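Local coordinates for cobalamin biosynthesis protein (cbiD) (Archaeoglobus fulgidus, PDB 1SR8) that probably catalyses the S-adenosyl-L-methionine-dependent methylation of C-1 in cobalt-precorrin-5B, giving cobalt-precorrin-6A in the anaerobic route to adenosylcobalamin, at residues A[67-71]-A[138-142]; A[237-243]-A[257-261]. All coordinates share one frame; numbering follows the deposited sequence.

Contact 1. Residues A[67-71]-A[138-142]; sequences KVSTP and QILEN
Val68 lays its CB against the carboxamide of Asn142, 3.4 Å from OD1. The two side chains cross at about a right angle. At Ser69 both backbone polar groups are taken by side chains of the helix. Ser69 N donates to Asn142 OD1 over 2.9 Å, in the carbonyl plane and on a lone pair. Asn142 ND2 returns a longer, nearly straight bond to Ser69 O at 3.3 Å, tilted 30° from the plane of that carbonyl. One flat amide thus reads both the N-H and the C=O of a single residue. The same Ser69 O takes a second bond from Gln138 NE2 at 3.1 Å, this one in the carbonyl plane, on a lone pair. This is where the edge strand 63-68 of the mixed sheet runs out into a loop, and helix 133-149 holds that exit by side chains one turn apart. Gln138 gets there fully extended, with CG anti to its N (chi1 178°); its NE2 also bonds Thr46. Thr70 lies alongside Gln138, with CG2 3.8 Å from NE2, while its hydroxyl turns to Val74. Pro71 CD packs on the amide carbon CD of Gln138 at 3.7 Å. A water bridges Thr70 O and, weakly, Glu141 OE2.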
# COMPACT_ATOMS: atom_id res chain seq x y z
N LYS A 67 -3.17 3.83 16.71
CA LYS A 67 -2.97 2.55 16.08
C LYS A 67 -4.15 2.35 15.14
O LYS A 67 -5.30 2.55 15.53
CB LYS A 67 -2.93 1.45 17.15
CG LYS A 67 -2.66 0.06 16.60
CD LYS A 67 -2.33 -0.92 17.73
CE LYS A 67 -1.00 -0.55 18.41
NZ LYS A 67 -1.00 0.80 19.08
N VAL A 68 -3.87 1.99 13.90
CA VAL A 68 -4.94 1.76 12.94
C VAL A 68 -4.83 0.38 12.31
O VAL A 68 -3.72 -0.15 12.14
CB VAL A 68 -4.93 2.83 11.82
CG1 VAL A 68 -5.32 4.18 12.39
CG2 VAL A 68 -3.57 2.91 11.19
N SER A 69 -5.97 -0.21 12.00
CA SER A 69 -5.99 -1.52 11.36
C SER A 69 -5.75 -1.26 9.87
O SER A 69 -5.96 -0.15 9.39
CB SER A 69 -7.33 -2.21 11.60
OG SER A 69 -8.42 -1.42 11.15
N THR A 70 -5.28 -2.28 9.16
CA THR A 70 -5.01 -2.16 7.73
C THR A 70 -5.68 -3.33 7.02
O THR A 70 -6.01 -4.33 7.66
CB THR A 70 -3.50 -2.24 7.41
OG1 THR A 70 -2.99 -3.51 7.85
CG2 THR A 70 -2.73 -1.13 8.12
N PRO A 71 -5.88 -3.21 5.70
CA PRO A 71 -6.52 -4.29 4.93
C PRO A 71 -5.73 -5.60 5.05
O PRO A 71 -6.31 -6.68 5.06
CB PRO A 71 -6.52 -3.73 3.50
CG PRO A 71 -6.64 -2.26 3.72
CD PRO A 71 -5.65 -2.04 4.84
N GLN A 138 -11.29 0.36 5.09
CA GLN A 138 -10.27 0.54 6.13
C GLN A 138 -10.61 1.72 7.01
O GLN A 138 -10.59 1.62 8.23
CB GLN A 138 -8.89 0.77 5.51
CG GLN A 138 -7.81 1.00 6.54
CD GLN A 138 -6.48 1.37 5.92
OE1 GLN A 138 -6.42 1.81 4.76
NE2 GLN A 138 -5.39 1.22 6.68
N ILE A 139 -10.91 2.86 6.37
CA ILE A 139 -11.25 4.07 7.10
C ILE A 139 -12.50 3.84 7.95
O ILE A 139 -12.51 4.18 9.13
CB ILE A 139 -11.49 5.25 6.14
CG1 ILE A 139 -10.20 5.53 5.36
CG2 ILE A 139 -11.91 6.48 6.92
CD1 ILE A 139 -10.33 6.62 4.31
N LEU A 140 -13.54 3.26 7.36
CA LEU A 140 -14.77 3.00 8.10
C LEU A 140 -14.53 2.10 9.28
O LEU A 140 -15.09 2.29 10.34
CB LEU A 140 -15.81 2.33 7.21
CG LEU A 140 -16.66 3.24 6.34
CD1 LEU A 140 -17.60 2.38 5.48
CD2 LEU A 140 -17.45 4.21 7.24
N GLU A 141 -13.69 1.09 9.07
CA GLU A 141 -13.36 0.15 10.12
C GLU A 141 -12.75 0.86 11.33
O GLU A 141 -13.15 0.66 12.47
CB GLU A 141 -12.38 -0.89 9.57
CG GLU A 141 -12.11 -1.99 10.56
CD GLU A 141 -11.17 -3.04 10.03
OE1 GLU A 141 -11.04 -4.09 10.70
OE2 GLU A 141 -10.54 -2.83 8.97
N ASN A 142 -11.76 1.71 11.06
CA ASN A 142 -11.09 2.45 12.11
C ASN A 142 -12.03 3.45 12.76
O ASN A 142 -11.94 3.73 13.95
CB ASN A 142 -9.87 3.16 11.54
CG ASN A 142 -8.72 2.21 11.30
OD1 ASN A 142 -8.11 1.71 12.26
ND2 ASN A 142 -8.42 1.94 10.04
O HOH W 1 -8.76 2.35 15.15
O HOH W 2 -8.40 -5.42 8.43

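Contact 2. Residues A[237-243]-A[257-261]; sequences VHIDEAL and LLKIW
Trp261 reaches across from helix 255-262 and lays its indole against Ile239 and Asp240. Its CB starts 3.8 Å from Val237 O, close to where the two backbones come nearest. CG faces Ile239, with CB and CD1 of that residue about equally near. The five-membered ring carries a CH-pi contact: Ile239 CB stands 3.6 Å from the ring centroid and only 8° off the normal. The two branches of Ile239 spread over the same face. CG1, beside the backbone N (chi1 -70°), carries Ile239 CD1 over CD2 and CE3 of Trp261, 3.6 Å from each. CG2, opposite the backbone N across the CA-CB bond, covers CE2 and, a little farther off, CZ2 of Trp261.

Both segments flank the parallel sheet of an alpha/beta fold. The short helix 239-242 lies in the connection from edge strand 231-234 to the parallel strand 248-253, a beta-alpha-beta crossover that passes strand 210-214, where Ile239 touches Ile213. Helix 255-262 follows strand 248-253. Ile239 and Trp261 both also touch Ile251 of that strand.

At NE1 the ring turns polar. Trp261 NE1 donates to Asp240 OD1 over 2.9 Å, with an N-H...O angle of 160°. The oxygen lies nearly in the indole plane, but the N-H comes to OD1 from well above the plane of the carboxylate. OD1 is also in a salt bridge with Arg271, so a second partner probably helps to hold the acceptor and to balance part of its charge. Farther round, Trp261 CZ2 has a loose approach from Leu243 CD1 at 4.4 Å. Beyond the indole, the CD1 methyl of Ile239 touches Leu258 CD2 at 3.8 Å, and Val237 CG1 comes near the CG2 methyl of Ile260.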
# COMPACT_ATOMS: atom_id res chain seq x y z
N VAL A 237 6.37 -3.54 -12.35
CA VAL A 237 6.79 -3.50 -13.74
C VAL A 237 8.21 -4.05 -13.91
O VAL A 237 8.72 -4.12 -15.02
CB VAL A 237 6.74 -2.07 -14.30
CG1 VAL A 237 5.32 -1.51 -14.12
CG2 VAL A 237 7.77 -1.20 -13.59
N HIS A 238 8.81 -4.44 -12.79
CA HIS A 238 10.18 -4.97 -12.78
C HIS A 238 10.18 -6.48 -13.03
O HIS A 238 10.80 -7.24 -12.29
CB HIS A 238 10.82 -4.67 -11.42
CG HIS A 238 10.60 -3.26 -10.96
ND1 HIS A 238 11.26 -2.19 -11.50
CD2 HIS A 238 9.76 -2.76 -10.02
CE1 HIS A 238 10.84 -1.07 -10.93
NE2 HIS A 238 9.93 -1.39 -10.03
N ILE A 239 9.48 -6.88 -14.09
CA ILE A 239 9.35 -8.29 -14.48
C ILE A 239 10.63 -8.88 -15.05
O ILE A 239 10.96 -10.04 -14.77
CB ILE A 239 8.23 -8.45 -15.53
CG1 ILE A 239 6.87 -8.22 -14.87
CG2 ILE A 239 8.28 -9.84 -16.15
CD1 ILE A 239 5.69 -8.27 -15.82
N ASP A 240 11.35 -8.09 -15.84
CA ASP A 240 12.60 -8.54 -16.45
C ASP A 240 13.55 -9.07 -15.39
O ASP A 240 14.20 -10.10 -15.56
CB ASP A 240 13.27 -7.40 -17.23
CG ASP A 240 12.44 -6.94 -18.42
OD1 ASP A 240 12.02 -7.79 -19.23
OD2 ASP A 240 12.22 -5.71 -18.55
N GLU A 241 13.64 -8.34 -14.28
CA GLU A 241 14.51 -8.75 -13.19
C GLU A 241 14.05 -10.08 -12.60
O GLU A 241 14.86 -10.98 -12.36
CB GLU A 241 14.53 -7.67 -12.11
CG GLU A 241 15.43 -6.52 -12.48
CD GLU A 241 16.81 -7.02 -12.87
OE1 GLU A 241 17.47 -7.64 -12.00
OE2 GLU A 241 17.22 -6.80 -14.03
N ALA A 242 12.75 -10.19 -12.36
CA ALA A 242 12.20 -11.40 -11.79
C ALA A 242 12.48 -12.58 -12.72
O ALA A 242 12.68 -13.71 -12.27
CB ALA A 242 10.70 -11.24 -11.58
N LEU A 243 12.51 -12.32 -14.03
CA LEU A 243 12.75 -13.37 -15.01
C LEU A 243 14.16 -13.98 -14.95
O LEU A 243 14.44 -14.96 -15.64
CB LEU A 243 12.45 -12.86 -16.42
CG LEU A 243 10.96 -12.66 -16.72
CD1 LEU A 243 10.78 -12.10 -18.12
CD2 LEU A 243 10.23 -14.00 -16.58
N LEU A 257 -0.05 -2.52 -16.44
CA LEU A 257 1.36 -2.68 -16.09
C LEU A 257 2.10 -3.64 -17.00
O LEU A 257 3.31 -3.49 -17.22
CB LEU A 257 1.49 -3.12 -14.64
CG LEU A 257 1.12 -2.05 -13.61
CD1 LEU A 257 0.91 -2.67 -12.25
CD2 LEU A 257 2.22 -1.03 -13.56
N LEU A 258 1.40 -4.62 -17.55
CA LEU A 258 2.02 -5.59 -18.44
C LEU A 258 2.51 -4.94 -19.74
O LEU A 258 3.58 -5.27 -20.25
CB LEU A 258 1.06 -6.73 -18.76
CG LEU A 258 0.79 -7.72 -17.62
CD1 LEU A 258 -0.21 -8.77 -18.07
CD2 LEU A 258 2.10 -8.37 -17.19
N LYS A 259 1.72 -4.01 -20.28
CA LYS A 259 2.13 -3.34 -21.52
C LYS A 259 3.26 -2.35 -21.22
O LYS A 259 4.07 -2.05 -22.09
CB LYS A 259 0.95 -2.63 -22.18
CG LYS A 259 0.27 -1.60 -21.32
CD LYS A 259 -0.78 -0.83 -22.10
CE LYS A 259 -1.43 0.23 -21.22
NZ LYS A 259 -0.40 1.08 -20.54
N ILE A 260 3.31 -1.86 -19.99
CA ILE A 260 4.37 -0.94 -19.59
C ILE A 260 5.69 -1.71 -19.57
O ILE A 260 6.72 -1.21 -20.00
CB ILE A 260 4.12 -0.33 -18.20
CG1 ILE A 260 2.85 0.54 -18.23
CG2 ILE A 260 5.31 0.50 -17.76
CD1 ILE A 260 2.51 1.17 -16.90
N TRP A 261 5.65 -2.93 -19.05
CA TRP A 261 6.85 -3.76 -19.00
C TRP A 261 7.20 -4.26 -20.40
O TRP A 261 8.34 -4.16 -20.85
CB TRP A 261 6.63 -4.95 -18.07
CG TRP A 261 7.42 -6.15 -18.49
CD1 TRP A 261 8.78 -6.28 -18.46
CD2 TRP A 261 6.92 -7.33 -19.11
NE1 TRP A 261 9.15 -7.48 -19.02
CE2 TRP A 261 8.02 -8.15 -19.43
CE3 TRP A 261 5.63 -7.79 -19.43
CZ2 TRP A 261 7.89 -9.39 -20.05
CZ3 TRP A 261 5.49 -9.03 -20.05
CH2 TRP A 261 6.62 -9.82 -20.35

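How the contacts relate
Contact 1 comes first along the chain. It closes a long loop of 66 residues, of which nearly half are strand, and ties the end of edge strand 63-68 to helix 133-149. Contact 2 opens only after contact 1 has closed, so the two lie in series and neither nest nor cross. It closes a short loop of 13 residues that includes strand 248-253, and joins helices 239-242 and 255-262. Contact 1 sits at the edge of the mixed sheet, and contact 2 lies beside the parallel sheet. Their centres are 31 Å apart, on opposite sides of the chain's centre. Their nearest atoms stay about 17 Å apart.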